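Local coordinates for LysR family transcriptional regulator (Vibrio vulnificus, PDB 5FHK), which regulates virulence genes as AphB of the LysR family, probably by sequence-specific DNA binding, and is represented here by its regulatory domain, at the interface of chains A and B. Residues are numbered along the deposited sequence; one frame, centred on the assembly and turned at random. Chains: chain A/B, LysR family transcriptional regulator.

The interface of chains A and B. Residues chain A 131, 138, 141-142, 145; chain B 19, 23, 27.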
ATOM      1  N   PHE A 131      16.467   2.383   7.330  1.00 26.75           N
ATOM      2  CA  PHE A 131      15.082   1.944   7.348  1.00 24.11           C
ATOM      3  C   PHE A 131      14.912   1.003   6.172  1.00 23.18           C
ATOM      4  O   PHE A 131      15.282   1.366   5.051  1.00 22.54           O
ATOM      5  CB  PHE A 131      14.128   3.145   7.226  1.00 24.08           C
ATOM      6  CG  PHE A 131      12.665   2.782   7.228  1.00 25.43           C
ATOM      7  CD1 PHE A 131      11.847   3.144   6.170  1.00 26.74           C
ATOM      8  CD2 PHE A 131      12.101   2.123   8.306  1.00 24.41           C
ATOM      9  CE1 PHE A 131      10.488   2.827   6.174  1.00 28.28           C
ATOM     10  CE2 PHE A 131      10.746   1.788   8.325  1.00 23.89           C
ATOM     11  CZ  PHE A 131       9.933   2.142   7.272  1.00 25.40           C
ATOM     12  N   VAL A 138       5.804   3.426   2.416  1.00 22.22           N
ATOM     13  CA  VAL A 138       6.300   3.892   3.717  1.00 21.06           C
ATOM     14  C   VAL A 138       7.753   4.348   3.627  1.00 18.97           C
ATOM     15  O   VAL A 138       8.189   5.192   4.409  1.00 20.09           O
ATOM     16  CB  VAL A 138       6.133   2.818   4.804  1.00 19.00           C
ATOM     17  CG1 VAL A 138       4.650   2.490   5.003  1.00 22.33           C
ATOM     18  CG2 VAL A 138       6.921   1.600   4.455  1.00 19.21           C
ATOM     19  N   SER A 141       7.698   7.925   2.591  1.00 24.57           N
ATOM     20  CA  SER A 141       7.328   8.789   3.704  1.00 27.07           C
ATOM     21  C   SER A 141       8.543   9.148   4.550  1.00 24.64           C
ATOM     22  O   SER A 141       8.702  10.303   4.952  1.00 25.55           O
ATOM     23  CB  SER A 141       6.248   8.102   4.538  1.00 30.97           C
ATOM     24  OG  SER A 141       6.382   8.463   5.895  1.00 35.17           O
ATOM     25  N   ALA A 142       9.448   8.183   4.779  1.00 23.23           N
ATOM     26  CA  ALA A 142      10.627   8.455   5.596  1.00 22.79           C
ATOM     27  C   ALA A 142      11.616   9.354   4.864  1.00 21.92           C
ATOM     28  O   ALA A 142      12.283  10.192   5.494  1.00 21.93           O
ATOM     29  CB  ALA A 142      11.298   7.141   6.012  1.00 24.45           C
ATOM     30  N   GLU A 145      10.569  12.884   5.142  1.00 20.60           N
ATOM     31  CA  GLU A 145      10.926  13.406   6.447  1.00 25.26           C
ATOM     32  C   GLU A 145      12.428  13.609   6.608  1.00 24.70           C
ATOM     33  O   GLU A 145      12.882  13.947   7.703  1.00 26.68           O
ATOM     34  CB  GLU A 145      10.370  12.489   7.540  1.00 34.28           C
ATOM     35  CG  GLU A 145       8.921  12.832   7.923  1.00 43.35           C
ATOM     36  CD  GLU A 145       8.784  13.392   9.345  1.00 50.54           C
ATOM     37  OE1 GLU A 145       7.672  13.311   9.915  1.00 53.27           O
ATOM     38  OE2 GLU A 145       9.785  13.909   9.893  1.00 52.91           O
TER
ATOM     39  N   LYS B  19       1.023   3.256   7.072  1.00 29.21           N
ATOM     40  CA  LYS B  19       1.472   4.562   6.604  1.00 32.99           C
ATOM     41  C   LYS B  19       0.820   5.689   7.399  1.00 31.13           C
ATOM     42  O   LYS B  19       1.514   6.544   7.966  1.00 30.46           O
ATOM     43  CB  LYS B  19       1.204   4.719   5.109  1.00 38.36           C
ATOM     44  CG  LYS B  19       2.195   5.689   4.453  1.00 40.60           C
ATOM     45  CD  LYS B  19       1.764   6.100   3.078  1.00 41.49           C
ATOM     46  CE  LYS B  19       2.007   7.583   2.846  1.00 42.14           C
ATOM     47  NZ  LYS B  19       1.242   8.030   1.640  1.00 42.64           N
ATOM     48  N   MET B  23       3.783   5.429  10.703  1.00 22.31           N
ATOM     49  CA  MET B  23       4.969   6.096  10.156  1.00 22.06           C
ATOM     50  C   MET B  23       5.342   7.384  10.876  1.00 27.05           C
ATOM     51  O   MET B  23       6.534   7.560  11.180  1.00 29.85           O
ATOM     52  CB  MET B  23       4.808   6.353   8.655  1.00 21.96           C
ATOM     53  CG  MET B  23       5.081   5.121   7.800  1.00 32.41           C
ATOM     54  SD  MET B  23       6.504   4.134   8.338  1.00 27.61           S
ATOM     55  CE  MET B  23       7.899   5.222   8.038  1.00 23.82           C
ATOM     56  N   ASN B  27       8.969   7.603  12.038  1.00 22.45           N
ATOM     57  CA  ASN B  27       9.856   8.658  11.543  1.00 26.63           C
ATOM     58  C   ASN B  27      10.402   9.492  12.700  1.00 28.90           C
ATOM     59  O   ASN B  27      11.608   9.780  12.764  1.00 28.91           O
ATOM     60  CB  ASN B  27       9.109   9.546  10.553  1.00 27.11           C
ATOM     61  CG  ASN B  27       8.953   8.895   9.196  1.00 28.53           C
ATOM     62  OD1 ASN B  27       9.726   8.014   8.822  1.00 26.59           O
ATOM     63  ND2 ASN B  27       7.951   9.331   8.442  1.00 33.10           N
TER
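A:Ala142 and B:Asn27 bring two helices together, 136-144 of chain A and 18-32 of chain B, which run in roughly the same direction at an acute angle, with the CA atoms of this pair 6.0 Å apart. B:Asn27 lays its carboxamide over the end of the chain A helix. ND2 of B:Asn27 donates a hydrogen bond of 3.1 Å to the hydroxyl OG of A:Ser141, which lies nearly in the amide plane; the angle of 148° at the hydrogen shows a moderately bent bond. The A:Ser141 torsion that aims OG at the amide, chi1 148°, lies some 30° short of fully anti. OD1 of B:Asn27 packs 3.3 Å from CB of A:Ala142. A:Glu145 flanks the same group, CG lying 3.7 Å from ND2 of B:Asn27; its carboxylate, turned well out of the amide plane, rests against B:Asn27 CB.

About one turn earlier, B:Met23 crosses A:Val138 at about a right angle, its SD 3.8 Å from the valine CB. Bends at chi2 and chi3 place the methyl CE of B:Met23 between the backbone O of A:Val138, a packing contact of 3.6 Å, and A:Phe131, where it lies off the ring's rim, displaced to one side of its plane, 3.8 Å from CZ. The aliphatic stem of B:Lys19 borders CG1 of A:Val138.

Repeated by two-fold symmetry, this patch joins two regulatory domains through a serine-asparagine hydrogen bond and apolar packing, and probably contributes to the dimerisation typical of LysR-type regulators.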